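Long-range contacts in vesicular integral-membrane protein VIP36 (Canis lupus familiaris, PDB 2DUR), which acts as a calcium-dependent lectin of the early secretory pathway, binding high-mannose glycans and taking part in the transport and sorting of the glycoproteins that carry them: residues 83-88 and 99-103; 112-116 and 126-130; 118-124 and 142-147; 150-154 and 191-195. The contacts are given in a common frame with arbitrary orientation. Residues are numbered along the deposited sequence.

Contact 1 (83-88 and 99-103); sequences DGIALW and VFGSK. With MAN (alpha-D-mannopyranose), chain C.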
# COMPACT_ATOMS: atom_id res chain seq x y z
N ASP A 83 -8.08 1.78 11.75
CA ASP A 83 -8.70 0.81 10.85
C ASP A 83 -7.71 0.08 9.95
O ASP A 83 -8.03 -1.01 9.43
CB ASP A 83 -9.73 1.55 9.98
CG ASP A 83 -11.06 1.73 10.70
OD1 ASP A 83 -11.32 2.83 11.25
OD2 ASP A 83 -11.80 0.73 10.78
N GLY A 84 -6.55 0.69 9.74
CA GLY A 84 -5.50 0.10 8.90
C GLY A 84 -4.82 1.05 7.94
O GLY A 84 -5.07 2.26 7.92
N ILE A 85 -3.95 0.48 7.11
CA ILE A 85 -3.16 1.19 6.12
C ILE A 85 -3.54 0.71 4.73
O ILE A 85 -3.83 -0.48 4.56
CB ILE A 85 -1.62 0.91 6.36
CG1 ILE A 85 -1.14 1.62 7.63
CG2 ILE A 85 -0.79 1.31 5.13
CD1 ILE A 85 0.30 1.19 8.06
N ALA A 86 -3.50 1.61 3.75
CA ALA A 86 -3.56 1.23 2.31
C ALA A 86 -2.30 1.71 1.62
O ALA A 86 -1.81 2.81 1.89
CB ALA A 86 -4.78 1.84 1.63
N LEU A 87 -1.75 0.86 0.75
CA LEU A 87 -0.65 1.21 -0.14
C LEU A 87 -1.23 1.30 -1.53
O LEU A 87 -2.03 0.45 -1.89
CB LEU A 87 0.41 0.10 -0.11
CG LEU A 87 0.95 -0.17 1.29
CD1 LEU A 87 1.91 -1.35 1.26
CD2 LEU A 87 1.64 1.09 1.86
N TRP A 88 -0.80 2.30 -2.29
CA TRP A 88 -1.43 2.63 -3.54
C TRP A 88 -0.45 2.68 -4.68
O TRP A 88 0.69 3.16 -4.54
CB TRP A 88 -2.07 4.02 -3.43
CG TRP A 88 -3.09 4.11 -2.36
CD1 TRP A 88 -2.93 4.66 -1.11
CD2 TRP A 88 -4.44 3.64 -2.42
NE1 TRP A 88 -4.10 4.55 -0.39
CE2 TRP A 88 -5.05 3.96 -1.18
CE3 TRP A 88 -5.20 2.99 -3.43
CZ2 TRP A 88 -6.39 3.63 -0.90
CZ3 TRP A 88 -6.56 2.69 -3.15
CH2 TRP A 88 -7.14 3.02 -1.91
N VAL A 99 -11.42 5.15 2.00
CA VAL A 99 -10.68 3.91 1.83
C VAL A 99 -9.32 4.04 2.53
O VAL A 99 -8.34 4.50 1.93
CB VAL A 99 -10.53 3.49 0.36
CG1 VAL A 99 -9.97 2.09 0.30
CG2 VAL A 99 -11.89 3.51 -0.36
N PHE A 100 -9.30 3.69 3.81
CA PHE A 100 -8.12 3.95 4.66
C PHE A 100 -7.52 5.32 4.40
O PHE A 100 -6.29 5.48 4.32
CB PHE A 100 -7.09 2.82 4.44
CG PHE A 100 -7.66 1.47 4.68
CD1 PHE A 100 -7.81 0.97 5.97
CD2 PHE A 100 -8.14 0.70 3.61
CE1 PHE A 100 -8.37 -0.28 6.21
CE2 PHE A 100 -8.71 -0.55 3.84
CZ PHE A 100 -8.83 -1.06 5.13
N GLY A 101 -8.37 6.34 4.32
CA GLY A 101 -7.88 7.70 4.18
C GLY A 101 -7.82 8.27 2.79
O GLY A 101 -7.66 9.49 2.67
N SER A 102 -7.98 7.45 1.74
CA SER A 102 -7.87 7.89 0.36
C SER A 102 -9.18 7.62 -0.44
O SER A 102 -10.09 6.95 0.06
CB SER A 102 -6.70 7.16 -0.31
OG SER A 102 -6.41 7.66 -1.61
N LYS A 103 -9.23 8.13 -1.66
CA LYS A 103 -10.47 8.10 -2.47
C LYS A 103 -10.92 6.69 -2.82
O LYS A 103 -10.10 5.79 -3.02
CB LYS A 103 -10.33 8.95 -3.75
CG LYS A 103 -9.47 8.34 -4.83
CD LYS A 103 -9.25 9.24 -6.07
CE LYS A 103 -10.55 9.56 -6.81
NZ LYS A 103 -11.19 8.42 -7.51
C1 MAN C . -16.80 3.93 12.80
C2 MAN C . -16.86 3.96 11.28
C3 MAN C . -16.26 2.68 10.69
C4 MAN C . -14.88 2.36 11.28
C5 MAN C . -15.06 2.24 12.79
C6 MAN C . -13.76 1.84 13.49
O1 MAN C . -17.84 3.11 13.32
O2 MAN C . -16.11 5.06 10.82
O3 MAN C . -16.19 2.78 9.27
O4 MAN C . -14.32 1.17 10.77
O5 MAN C . -15.50 3.51 13.24
O6 MAN C . -12.83 2.90 13.42
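Residues 84-88 run as an extended strand, with a cis peptide bond before D83, while V99 to S102 form a type I' beta turn closed by two backbone hydrogen bonds, V99 N to S102 O and S102 N to V99 O, both 3.0 Å. The nearest CA atoms are those of A86 and F100, 5.8 Å apart. Side chains pack on the opposing side chains and main chain, with no hydrogen bond between the segments. F100 covers the strand start: its CE1 lies 3.3 Å from D83 O near the ring plane, and its CB is 3.8 Å from A86 CB. G84 leaves room for this ring, since an ideal CB there would sit 3.1 Å from F100 CE1. The W88 indole packs on the turn, with CH2 3.7 Å from V99 CG1 and CZ2 3.6 Å from S102 CB. D83 accepts hydrogen bonds from MAN O6 to OD1 and from MAN O4 to OD2, both 2.6 Å, in the glycan pocket of this L-type lectin domain. W88 NE1 and F100 O both bond S208 OG of strand 204-211, and strand 84-90 lies between that strand and strand 109-114, where F112 meets the F100 ring.

Contact 2 (112-116 and 126-130); sequences FLDTY and FPYIS. With CA (calcium ion), chain E.
This is an antiparallel strand pair of the lectin beta sandwich whose end opens into the calcium site. Strand 112-114 and strand 128-130 have axes 4.8 Å apart at closest approach, with N-to-C directions at 163°. F112 pairs with S130 and D114 with Y128 as hydrogen-bonded pairs, CA-CA 5.3 Å each; between them L113 and I129 form a non-hydrogen-bonded pair, L113 CA to I129 CA 4.5 Å. Four bonds, F112 N to S130 O (2.8 Å), S130 N to F112 O (3.0 Å), D114 N to Y128 O (3.0 Å) and Y128 N to D114 O (2.9 Å), satisfy N and O of F112, D114, Y128 and S130 across the pair; L113 bonds outward to I85 and I129 to C154. F112 O also receives a CA-H...O contact from I129 CA at 3.1 Å. L113 (m, chi2 77°) and I129 (m, t) share one face, L113 CG to I129 CG1 4.1 Å; F112, D114, Y128 and S130 direct their CA-to-CB bonds to the other. A cis peptide bond precedes P127. F126 (m) brings CD2 within 3.4 Å of D114 O, near its ring plane. Y128 OH is hydrogen-bonded to E150 OE2. D114 (t) binds calcium through OD1 and OD2, each 2.5 Å, alongside Y116 O, two waters, N118 OD1 and D145 OD2. D114 OD2 also accepts from Y116 N at 3.2 Å, an Asx turn that places Y116 O 2.4 Å from the CA ion.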
# COMPACT_ATOMS: atom_id res chain seq x y z
N PHE A 112 -4.38 -3.45 0.96
CA PHE A 112 -4.97 -3.02 2.23
C PHE A 112 -4.42 -3.85 3.37
O PHE A 112 -4.41 -5.07 3.27
CB PHE A 112 -6.48 -3.25 2.20
CG PHE A 112 -7.20 -2.54 1.09
CD1 PHE A 112 -6.98 -1.19 0.84
CD2 PHE A 112 -8.08 -3.26 0.28
CE1 PHE A 112 -7.67 -0.53 -0.19
CE2 PHE A 112 -8.81 -2.61 -0.71
CZ PHE A 112 -8.58 -1.26 -0.97
N LEU A 113 -4.06 -3.19 4.47
CA LEU A 113 -3.65 -3.88 5.71
C LEU A 113 -4.74 -3.50 6.71
O LEU A 113 -4.68 -2.44 7.35
CB LEU A 113 -2.28 -3.36 6.15
CG LEU A 113 -1.07 -3.82 5.33
CD1 LEU A 113 -1.00 -3.04 4.05
CD2 LEU A 113 0.21 -3.59 6.14
N ASP A 114 -5.77 -4.34 6.78
CA ASP A 114 -7.02 -4.02 7.51
C ASP A 114 -6.95 -4.67 8.89
O ASP A 114 -6.81 -5.88 8.98
CB ASP A 114 -8.20 -4.58 6.69
CG ASP A 114 -9.57 -4.20 7.25
OD1 ASP A 114 -10.60 -4.38 6.53
OD2 ASP A 114 -9.63 -3.72 8.40
N THR A 115 -7.05 -3.88 9.96
CA THR A 115 -6.88 -4.38 11.31
C THR A 115 -8.18 -4.57 12.10
O THR A 115 -8.15 -5.04 13.23
CB THR A 115 -6.01 -3.43 12.15
OG1 THR A 115 -6.65 -2.16 12.20
CG2 THR A 115 -4.60 -3.25 11.54
N TYR A 116 -9.32 -4.20 11.52
CA TYR A 116 -10.59 -4.26 12.24
C TYR A 116 -11.67 -4.97 11.42
O TYR A 116 -11.98 -4.49 10.33
CB TYR A 116 -11.06 -2.85 12.60
CG TYR A 116 -12.38 -2.85 13.31
CD1 TYR A 116 -12.52 -3.44 14.57
CD2 TYR A 116 -13.51 -2.28 12.71
CE1 TYR A 116 -13.74 -3.46 15.21
CE2 TYR A 116 -14.74 -2.29 13.36
CZ TYR A 116 -14.84 -2.90 14.60
OH TYR A 116 -16.06 -2.93 15.25
N PHE A 126 -8.45 -11.58 11.29
CA PHE A 126 -7.77 -10.28 11.19
C PHE A 126 -6.52 -10.19 12.09
O PHE A 126 -6.41 -10.96 13.05
CB PHE A 126 -8.77 -9.13 11.47
CG PHE A 126 -9.72 -8.89 10.33
CD1 PHE A 126 -10.68 -9.84 10.00
CD2 PHE A 126 -9.62 -7.74 9.55
CE1 PHE A 126 -11.55 -9.65 8.91
CE2 PHE A 126 -10.47 -7.53 8.46
CZ PHE A 126 -11.45 -8.48 8.14
N PRO A 127 -5.59 -9.27 11.77
CA PRO A 127 -5.58 -8.39 10.59
C PRO A 127 -5.50 -9.14 9.27
O PRO A 127 -5.00 -10.27 9.20
CB PRO A 127 -4.33 -7.54 10.78
CG PRO A 127 -4.09 -7.59 12.28
CD PRO A 127 -4.43 -8.99 12.64
N TYR A 128 -5.98 -8.50 8.21
CA TYR A 128 -6.10 -9.19 6.92
C TYR A 128 -5.54 -8.27 5.84
O TYR A 128 -5.95 -7.10 5.72
CB TYR A 128 -7.59 -9.57 6.65
CG TYR A 128 -7.76 -10.54 5.50
CD1 TYR A 128 -7.63 -11.91 5.70
CD2 TYR A 128 -8.00 -10.07 4.20
CE1 TYR A 128 -7.77 -12.79 4.64
CE2 TYR A 128 -8.13 -10.96 3.13
CZ TYR A 128 -8.02 -12.31 3.36
OH TYR A 128 -8.13 -13.21 2.32
N ILE A 129 -4.60 -8.80 5.07
CA ILE A 129 -3.96 -8.05 4.00
C ILE A 129 -4.57 -8.54 2.70
O ILE A 129 -4.59 -9.73 2.43
CB ILE A 129 -2.42 -8.32 3.94
CG1 ILE A 129 -1.75 -7.82 5.24
CG2 ILE A 129 -1.78 -7.67 2.72
CD1 ILE A 129 -0.24 -8.09 5.28
N SER A 130 -5.05 -7.61 1.87
CA SER A 130 -5.66 -8.02 0.61
C SER A 130 -5.29 -7.07 -0.51
O SER A 130 -4.76 -5.99 -0.26
CB SER A 130 -7.19 -8.15 0.76
OG SER A 130 -7.79 -6.90 1.04
CA CA E . -12.09 -3.34 8.26
O HOH W 1 -11.04 -1.33 9.16
O HOH W 2 -12.79 -2.18 6.23

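Contact 3 (118-124 and 142-147); sequences NDETTER and HSKDGR. With CA (calcium ion), chain E; MAN (alpha-D-mannopyranose), chain C.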
# COMPACT_ATOMS: atom_id res chain seq x y z
N ASN A 118 -14.97 -5.17 10.24
CA ASN A 118 -16.25 -4.46 10.20
C ASN A 118 -17.40 -5.43 9.92
O ASN A 118 -18.55 -5.20 10.31
CB ASN A 118 -16.22 -3.41 9.11
CG ASN A 118 -15.28 -2.29 9.41
OD1 ASN A 118 -14.08 -2.38 9.13
ND2 ASN A 118 -15.81 -1.22 9.98
N ASP A 119 -17.06 -6.51 9.22
CA ASP A 119 -18.04 -7.49 8.77
C ASP A 119 -18.46 -8.43 9.89
O ASP A 119 -17.67 -9.28 10.35
CB ASP A 119 -17.45 -8.26 7.59
CG ASP A 119 -18.40 -9.25 6.97
OD1 ASP A 119 -19.57 -9.36 7.41
OD2 ASP A 119 -17.94 -9.94 6.03
N GLU A 120 -19.71 -8.28 10.31
CA GLU A 120 -20.27 -9.09 11.38
C GLU A 120 -20.39 -10.56 11.03
O GLU A 120 -20.48 -11.42 11.92
CB GLU A 120 -21.62 -8.54 11.82
CG GLU A 120 -21.44 -7.28 12.65
CD GLU A 120 -22.65 -6.38 12.66
OE1 GLU A 120 -23.25 -6.26 13.75
OE2 GLU A 120 -22.99 -5.78 11.60
N THR A 121 -20.39 -10.87 9.73
CA THR A 121 -20.45 -12.27 9.31
C THR A 121 -19.19 -12.69 8.55
O THR A 121 -19.23 -13.59 7.69
CB THR A 121 -21.72 -12.55 8.46
OG1 THR A 121 -21.71 -11.74 7.29
CG2 THR A 121 -23.00 -12.28 9.28
N THR A 122 -18.06 -12.05 8.87
CA THR A 122 -16.79 -12.38 8.24
C THR A 122 -16.39 -13.84 8.40
O THR A 122 -16.64 -14.45 9.44
CB THR A 122 -15.64 -11.46 8.72
OG1 THR A 122 -14.48 -11.69 7.92
CG2 THR A 122 -15.31 -11.69 10.22
N GLU A 123 -15.77 -14.38 7.35
CA GLU A 123 -15.13 -15.69 7.38
C GLU A 123 -13.60 -15.57 7.42
O GLU A 123 -12.89 -16.56 7.28
CB GLU A 123 -15.55 -16.54 6.16
CG GLU A 123 -17.05 -16.90 6.10
CD GLU A 123 -17.40 -17.83 4.94
OE1 GLU A 123 -16.83 -17.65 3.83
OE2 GLU A 123 -18.24 -18.74 5.13
N ARG A 124 -13.11 -14.34 7.62
CA ARG A 124 -11.68 -14.07 7.64
C ARG A 124 -11.16 -13.83 9.07
O ARG A 124 -11.90 -13.38 9.95
CB ARG A 124 -11.35 -12.89 6.70
CG ARG A 124 -11.56 -13.25 5.23
CD ARG A 124 -11.36 -12.09 4.23
NE ARG A 124 -12.51 -11.21 4.18
CZ ARG A 124 -12.53 -10.04 3.54
NH1 ARG A 124 -11.45 -9.63 2.89
NH2 ARG A 124 -13.62 -9.29 3.57
N HIS A 142 -16.45 -0.74 2.86
CA HIS A 142 -15.68 -0.69 4.12
C HIS A 142 -16.37 -1.51 5.20
O HIS A 142 -15.74 -2.24 5.97
CB HIS A 142 -15.48 0.76 4.55
CG HIS A 142 -14.82 0.89 5.88
ND1 HIS A 142 -13.45 0.84 6.04
CD2 HIS A 142 -15.34 1.00 7.13
CE1 HIS A 142 -13.16 0.95 7.33
NE2 HIS A 142 -14.28 1.04 8.01
N SER A 143 -17.69 -1.42 5.24
CA SER A 143 -18.47 -2.14 6.25
C SER A 143 -18.36 -3.68 6.15
O SER A 143 -18.68 -4.38 7.12
CB SER A 143 -19.94 -1.73 6.15
OG SER A 143 -20.57 -2.36 5.04
N LYS A 144 -17.94 -4.20 4.99
CA LYS A 144 -17.76 -5.64 4.81
C LYS A 144 -16.29 -5.99 4.55
O LYS A 144 -15.98 -7.04 3.99
CB LYS A 144 -18.71 -6.21 3.72
CG LYS A 144 -20.20 -5.92 4.01
CD LYS A 144 -20.76 -6.78 5.16
CE LYS A 144 -21.05 -8.20 4.69
NZ LYS A 144 -21.65 -9.07 5.79
N ASP A 145 -15.40 -5.09 4.98
CA ASP A 145 -13.95 -5.28 4.80
C ASP A 145 -13.60 -5.60 3.34
O ASP A 145 -12.71 -6.43 3.06
CB ASP A 145 -13.43 -6.39 5.73
CG ASP A 145 -13.86 -6.17 7.18
OD1 ASP A 145 -14.55 -7.05 7.73
OD2 ASP A 145 -13.58 -5.10 7.72
N GLY A 146 -14.31 -4.97 2.42
CA GLY A 146 -14.07 -5.16 0.99
C GLY A 146 -14.31 -6.54 0.45
O GLY A 146 -13.69 -6.94 -0.53
N ARG A 147 -15.22 -7.28 1.09
CA ARG A 147 -15.49 -8.65 0.73
C ARG A 147 -15.68 -8.86 -0.78
O ARG A 147 -15.10 -9.79 -1.37
CB ARG A 147 -16.73 -9.16 1.45
CG ARG A 147 -16.88 -10.67 1.26
CD ARG A 147 -18.23 -11.16 1.58
NE ARG A 147 -18.36 -11.28 3.02
CZ ARG A 147 -19.44 -11.76 3.63
NH1 ARG A 147 -20.48 -12.14 2.91
NH2 ARG A 147 -19.47 -11.81 4.95
CA CA E . -12.09 -3.34 8.26
C1 MAN C . -16.80 3.93 12.80
C2 MAN C . -16.86 3.96 11.28
C3 MAN C . -16.26 2.68 10.69
C4 MAN C . -14.88 2.36 11.28
C5 MAN C . -15.06 2.24 12.79
C6 MAN C . -13.76 1.84 13.49
O1 MAN C . -17.84 3.11 13.32
O2 MAN C . -16.11 5.06 10.82
O3 MAN C . -16.19 2.78 9.27
O4 MAN C . -14.32 1.17 10.77
O5 MAN C . -15.50 3.51 13.24
O6 MAN C . -12.83 2.90 13.42
O HOH W 3 -14.92 -9.58 6.29
O HOH W 4 -10.62 -7.29 1.30
O HOH W 2 -12.79 -2.18 6.23
O HOH W 1 -11.04 -1.33 9.16
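An irregular loop, 118-124, meets a loop that opens with a 3-10 turn at 142-143; type I and type I' turns bend them at D119-T122 and K144-R147. D145 (m, positive phi of 52°) aims its carboxylate at the other loop, where OD2 accepts from N118 N at 2.9 Å and OD1 from D119 N at 3.0 Å. D119, in the t rotamer, takes K144 NZ on OD1 (2.7 Å) and R147 NH2 on OD2 (2.6 Å), a salt-bridge network; its OD1 also accepts from T121 N at 2.9 Å in an Asx turn. K144 reaches it through three m angles, R147 through t, t, m. R124 (m, t, m) brings NH2 to D145 O at 3.0 Å, and its NH1 is salt-bridged to E150. N118 (m) puts OD1 2.4 Å from the CA ion, as does D145 with OD2; N118 ND2 donates to MAN O4 at 2.9 Å. H142 (t) adds NE2 to MAN O4 at 2.8 Å. Metal ligation and sugar binding thus share N118, typical of the calcium-dependent mannose site of L-type lectins.

Contact 4 (150-154 and 191-195); sequences ELAGC and CIDIT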
# COMPACT_ATOMS: atom_id res chain seq x y z
N GLU A 150 -12.36 -8.24 -3.12
CA GLU A 150 -11.06 -8.86 -2.81
C GLU A 150 -10.57 -9.73 -3.96
O GLU A 150 -11.28 -10.64 -4.39
CB GLU A 150 -11.18 -9.73 -1.55
CG GLU A 150 -9.85 -10.48 -1.25
CD GLU A 150 -9.94 -11.47 -0.09
OE1 GLU A 150 -10.96 -11.51 0.62
OE2 GLU A 150 -8.97 -12.22 0.10
N LEU A 151 -9.38 -9.45 -4.48
CA LEU A 151 -8.75 -10.30 -5.49
C LEU A 151 -8.06 -11.49 -4.83
O LEU A 151 -8.14 -12.64 -5.32
CB LEU A 151 -7.71 -9.50 -6.27
CG LEU A 151 -7.79 -9.14 -7.72
CD1 LEU A 151 -6.46 -8.53 -8.10
CD2 LEU A 151 -8.09 -10.37 -8.60
N ALA A 152 -7.35 -11.21 -3.74
CA ALA A 152 -6.61 -12.23 -2.98
C ALA A 152 -6.22 -11.60 -1.66
O ALA A 152 -6.24 -10.39 -1.52
CB ALA A 152 -5.37 -12.70 -3.73
N GLY A 153 -5.87 -12.42 -0.68
CA GLY A 153 -5.46 -11.87 0.62
C GLY A 153 -4.96 -12.96 1.55
O GLY A 153 -4.92 -14.15 1.20
N CYS A 154 -4.54 -12.52 2.73
CA CYS A 154 -4.05 -13.45 3.75
C CYS A 154 -4.20 -12.81 5.11
O CYS A 154 -4.16 -11.60 5.24
CB CYS A 154 -2.58 -13.83 3.49
SG CYS A 154 -1.34 -12.62 4.08
N CYS A 191 2.21 -14.09 1.05
CA CYS A 191 0.88 -13.69 1.47
C CYS A 191 -0.07 -13.85 0.27
O CYS A 191 -1.05 -14.60 0.33
CB CYS A 191 0.90 -12.26 2.01
SG CYS A 191 -0.74 -11.61 2.41
N ILE A 192 0.30 -13.20 -0.82
CA ILE A 192 -0.47 -13.19 -2.06
C ILE A 192 0.50 -13.47 -3.20
O ILE A 192 1.62 -12.94 -3.23
CB ILE A 192 -1.12 -11.81 -2.27
CG1 ILE A 192 -2.15 -11.53 -1.17
CG2 ILE A 192 -1.68 -11.67 -3.71
CD1 ILE A 192 -2.40 -10.00 -1.00
N ASP A 193 0.08 -14.31 -4.15
CA ASP A 193 0.86 -14.50 -5.36
C ASP A 193 -0.11 -14.86 -6.48
O ASP A 193 -0.62 -15.98 -6.56
CB ASP A 193 1.91 -15.60 -5.16
CG ASP A 193 3.04 -15.57 -6.18
OD1 ASP A 193 3.20 -14.63 -6.99
OD2 ASP A 193 3.85 -16.54 -6.12
N ILE A 194 -0.38 -13.87 -7.32
CA ILE A 194 -1.37 -14.03 -8.38
C ILE A 194 -0.84 -13.52 -9.71
O ILE A 194 0.12 -12.76 -9.75
CB ILE A 194 -2.70 -13.29 -8.05
CG1 ILE A 194 -2.46 -11.79 -7.88
CG2 ILE A 194 -3.34 -13.89 -6.77
CD1 ILE A 194 -3.74 -10.97 -7.68
N THR A 195 -1.48 -13.95 -10.80
CA THR A 195 -1.03 -13.55 -12.12
C THR A 195 -2.23 -12.98 -12.89
O THR A 195 -3.36 -13.04 -12.41
CB THR A 195 -0.43 -14.75 -12.90
OG1 THR A 195 -1.39 -15.81 -12.92
CG2 THR A 195 0.88 -15.21 -12.23
O HOH W 5 -3.34 -15.62 -0.91
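C154 and C191 bury 56 Å² each, and I194 follows with 53 Å²; these residues mark the two ends of the contact. At one end the disulfide joins C154 SG to C191 SG at 2.0 Å, with chi3 of -104°, C154 in p and C191 in t. Strands 152-154 and 192-194 run antiparallel at 159°, but their axes are 7.0 Å apart at closest approach, too far for direct backbone pairing, and water 5 fills part of the gap, donating to G153 O at 3.0 Å and to C191 O at 2.8 Å. At the other end I194, chi1 p, places CD1 3.7 Å from L151 CD1 and CG2 3.8 Å from A152 CB. A152 CB also meets I192 CG2 at 3.8 Å, so the alanine lies against both isoleucines. G153 has its CA 3.8 Å from I192 CG1; an ideal CB there would point away from 191-195 and clash with E150 OE2. The disulfide ties the two sheets of the sandwich covalently. Strand 152-155 is an edge strand of one sheet, hydrogen-bonded to strand 128-135, whereas strand 189-198 lies in the other beside strand 175-181, where C191 and I192 both face V178 in a classic beta bulge.

Contacts 1 and 2 share a seven-stranded sheet through neighbouring strands 84-90 and 109-114, where I85 O meets L113 N at 2.7 Å; their centres are about 11 Å apart. Contact 3 joins the loops beyond; its segments alternate along the chain with those of contact 2, centres about 10 Å apart, and both supply the same calcium ion. Contacts 1 and 3, centres about 16 Å apart, share the mannose. Contact 4 comes last in the chain, at an edge of the sandwich: strand 152-155 extends the sheet past 128-135, and C154-C191 crosses to the second sheet. The R124 NH1 to E150 OE1 salt bridge, 3.0 Å, connects contact 3 to it. The calcium ion lies about 13 Å from G153 (nearest atoms).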